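Long-range contact in Alpha/beta hydrolase fold protein (Marinomonas mediterranea, PDB 6CXT), which contains an N-terminal carrier-protein domain, the part in this chain, which presents a pyrrole-2-carbonyl thioester on a phosphopantetheine arm to a flavin-dependent oxidase during pyrrole biosynthesis: residues 49-54 with 72-76. Coordinates in Å, arbitrary orientation, origin at the centre of the assembly. Residue numbers count along the deposited sequence, not the author numbering.
Sequences YGVKIP and LINQL
In this carrier-protein helical bundle, the loop leaving helix 35-49 packs against the C-terminal end of helix 66-75, joining the tails of the two helices. Tyr49 is the last residue of helix 35-49, and Gly50, with phi/psi of 74/9, takes the positive phi that glycine favours and turns the chain out of the helix. Val51 to Pro54 then run extended, phi/psi from -105/127 at Val51 to -59/155 at Pro54, without forming a strand. On the other side, Leu72 to Gln75 are helical; the backbone amide of Leu76 makes weak hydrogen bonds to Leu72 O and Ile73 O.

The two backbones come nearest at Val51 and Leu76, CA to CA 6.6 Å. No hydrogen bond crosses between them; the fit is one of apolar shapes. Val51, chi1 t, is the central bump: its CG2 meets Ile73 CG2 at 3.9 Å and its CG1 meets Leu76 CB at 3.7 Å, so the forked side chain fills the hollow between Ile73 and Leu76. Ile73, chi1 m, also sets CG2 3.9 Å from Tyr49 CB and thus fits between Tyr49 and Val51. Further along, Ile53 CG2 reaches Leu72 CD2 at 3.9 Å, while the same side chain also touches Leu42 and Ile45 of helix 35-49, and Ile58 and Phe63 in the loops. The CA-to-CB bond of Lys52 points away from helix 66-75, and its side chain touches Asp46. Leu76, m then t, carries its tip along the loop, with CD1 4.2 Å from Ile53 CG1 and 3.8 Å from Pro54 CD.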
ATOM      1  N   TYR A  49      24.603 -29.183 -19.659  1.00 51.10           N
ATOM      2  CA  TYR A  49      25.054 -30.569 -19.887  1.00 49.42           C
ATOM      3  C   TYR A  49      23.954 -31.593 -20.157  1.00 50.02           C
ATOM      4  O   TYR A  49      24.261 -32.736 -20.452  1.00 51.77           O
ATOM      5  CB  TYR A  49      25.984 -31.057 -18.749  1.00 47.69           C
ATOM      6  CG  TYR A  49      27.025 -30.021 -18.341  1.00 49.52           C
ATOM      7  CD1 TYR A  49      28.120 -29.716 -19.171  1.00 46.93           C
ATOM      8  CD2 TYR A  49      26.902 -29.326 -17.124  1.00 46.98           C
ATOM      9  CE1 TYR A  49      29.054 -28.753 -18.802  1.00 48.34           C
ATOM     10  CE2 TYR A  49      27.831 -28.362 -16.749  1.00 49.75           C
ATOM     11  CZ  TYR A  49      28.906 -28.076 -17.584  1.00 51.92           C
ATOM     12  OH  TYR A  49      29.821 -27.106 -17.192  1.00 59.18           O
ATOM     13  N   GLY A  50      22.686 -31.199 -20.070  1.00 46.69           N
ATOM     14  CA  GLY A  50      21.574 -32.136 -20.284  1.00 46.56           C
ATOM     15  C   GLY A  50      21.331 -33.122 -19.138  1.00 51.21           C
ATOM     16  O   GLY A  50      20.513 -34.031 -19.267  1.00 55.64           O
ATOM     17  N   VAL A  51      22.014 -32.916 -18.004  1.00 47.61           N
ATOM     18  CA  VAL A  51      22.007 -33.836 -16.874  1.00 44.63           C
ATOM     19  C   VAL A  51      21.134 -33.284 -15.723  1.00 47.90           C
ATOM     20  O   VAL A  51      21.343 -32.157 -15.257  1.00 42.13           O
ATOM     21  CB  VAL A  51      23.470 -34.089 -16.374  1.00 47.24           C
ATOM     22  CG1 VAL A  51      23.510 -34.865 -15.060  1.00 45.93           C
ATOM     23  CG2 VAL A  51      24.304 -34.812 -17.426  1.00 47.75           C
ATOM     24  N   LYS A  52      20.200 -34.119 -15.273  1.00 49.91           N
ATOM     25  CA  LYS A  52      19.320 -33.866 -14.132  1.00 56.15           C
ATOM     26  C   LYS A  52      19.768 -34.756 -12.991  1.00 57.87           C
ATOM     27  O   LYS A  52      19.427 -35.944 -12.955  1.00 63.40           O
ATOM     28  CB  LYS A  52      17.854 -34.202 -14.467  1.00 57.23           C
ATOM     29  CG  LYS A  52      17.304 -33.518 -15.713  1.00 64.96           C
ATOM     30  CD  LYS A  52      15.784 -33.578 -15.802  1.00 70.16           C
ATOM     31  CE  LYS A  52      15.130 -32.529 -14.906  1.00 76.28           C
ATOM     32  NZ  LYS A  52      13.816 -32.057 -15.435  1.00 77.73           N
ATOM     33  N   ILE A  53      20.527 -34.184 -12.057  1.00 50.12           N
ATOM     34  CA  ILE A  53      21.063 -34.937 -10.921  1.00 49.90           C
ATOM     35  C   ILE A  53      20.005 -35.611 -10.021  1.00 54.61           C
ATOM     36  O   ILE A  53      19.242 -34.919  -9.343  1.00 55.85           O
ATOM     37  CB  ILE A  53      22.089 -34.106 -10.131  1.00 46.36           C
ATOM     38  CG1 ILE A  53      23.212 -33.693 -11.107  1.00 49.40           C
ATOM     39  CG2 ILE A  53      22.601 -34.921  -8.950  1.00 45.29           C
ATOM     40  CD1 ILE A  53      24.170 -32.628 -10.637  1.00 52.30           C
ATOM     41  N   PRO A  54      19.965 -36.970 -10.004  1.00 60.73           N
ATOM     42  CA  PRO A  54      18.988 -37.685  -9.153  1.00 60.21           C
ATOM     43  C   PRO A  54      19.175 -37.302  -7.690  1.00 59.47           C
ATOM     44  O   PRO A  54      20.295 -36.901  -7.310  1.00 47.68           O
ATOM     45  CB  PRO A  54      19.354 -39.164  -9.357  1.00 59.80           C
ATOM     46  CG  PRO A  54      20.060 -39.197 -10.668  1.00 62.13           C
ATOM     47  CD  PRO A  54      20.839 -37.919 -10.727  1.00 59.50           C
ATOM     48  N   LEU A  72      30.781 -36.442 -11.108  1.00 40.67           N
ATOM     49  CA  LEU A  72      29.379 -36.892 -11.105  1.00 35.78           C
ATOM     50  C   LEU A  72      28.663 -36.628 -12.428  1.00 33.58           C
ATOM     51  O   LEU A  72      27.926 -37.501 -12.938  1.00 36.23           O
ATOM     52  CB  LEU A  72      28.577 -36.294  -9.924  1.00 37.55           C
ATOM     53  CG  LEU A  72      27.074 -36.661  -9.873  1.00 39.43           C
ATOM     54  CD1 LEU A  72      26.817 -38.146  -9.574  1.00 35.31           C
ATOM     55  CD2 LEU A  72      26.376 -35.771  -8.856  1.00 34.52           C
ATOM     56  N   ILE A  73      28.838 -35.423 -12.967  1.00 36.22           N
ATOM     57  CA  ILE A  73      28.170 -35.073 -14.236  1.00 38.68           C
ATOM     58  C   ILE A  73      28.646 -35.983 -15.383  1.00 42.03           C
ATOM     59  O   ILE A  73      27.845 -36.388 -16.257  1.00 40.59           O
ATOM     60  CB  ILE A  73      28.353 -33.582 -14.628  1.00 40.94           C
ATOM     61  CG1 ILE A  73      27.919 -32.641 -13.473  1.00 38.21           C
ATOM     62  CG2 ILE A  73      27.593 -33.263 -15.923  1.00 43.46           C
ATOM     63  CD1 ILE A  73      28.499 -31.247 -13.557  1.00 38.86           C
ATOM     64  N   ASN A  74      29.936 -36.320 -15.365  1.00 40.41           N
ATOM     65  CA  ASN A  74      30.475 -37.309 -16.358  1.00 41.50           C
ATOM     66  C   ASN A  74      29.810 -38.649 -16.234  1.00 37.64           C
ATOM     67  O   ASN A  74      29.294 -39.167 -17.225  1.00 45.34           O
ATOM     68  CB  ASN A  74      32.004 -37.399 -16.268  1.00 43.80           C
ATOM     69  CG  ASN A  74      32.667 -36.102 -16.697  1.00 47.12           C
ATOM     70  OD1 ASN A  74      32.138 -35.379 -17.567  1.00 50.81           O
ATOM     71  ND2 ASN A  74      33.798 -35.769 -16.067  1.00 42.92           N
ATOM     72  N   GLN A  75      29.723 -39.156 -15.000  1.00 37.35           N
ATOM     73  CA  GLN A  75      29.123 -40.460 -14.741  1.00 40.46           C
ATOM     74  C   GLN A  75      27.702 -40.503 -15.267  1.00 41.76           C
ATOM     75  O   GLN A  75      27.208 -41.560 -15.648  1.00 37.24           O
ATOM     76  CB  GLN A  75      29.168 -40.780 -13.241  1.00 44.56           C
ATOM     77  CG  GLN A  75      30.597 -41.012 -12.780  1.00 46.15           C
ATOM     78  CD  GLN A  75      30.732 -41.327 -11.325  1.00 50.43           C
ATOM     79  OE1 GLN A  75      30.617 -42.479 -10.935  1.00 53.22           O
ATOM     80  NE2 GLN A  75      31.040 -40.308 -10.511  1.00 53.86           N
ATOM     81  N   LEU A  76      27.065 -39.329 -15.294  1.00 44.78           N
ATOM     82  CA  LEU A  76      25.654 -39.210 -15.630  1.00 47.37           C
ATOM     83  C   LEU A  76      25.463 -38.725 -17.049  1.00 48.66           C
ATOM     84  O   LEU A  76      24.451 -39.060 -17.651  1.00 53.34           O
ATOM     85  CB  LEU A  76      24.954 -38.268 -14.637  1.00 47.49           C
ATOM     86  CG  LEU A  76      24.798 -38.747 -13.192  1.00 45.52           C
ATOM     87  CD1 LEU A  76      24.316 -37.610 -12.292  1.00 43.49           C
ATOM     88  CD2 LEU A  76      23.892 -39.960 -13.067  1.00 45.61           C
TER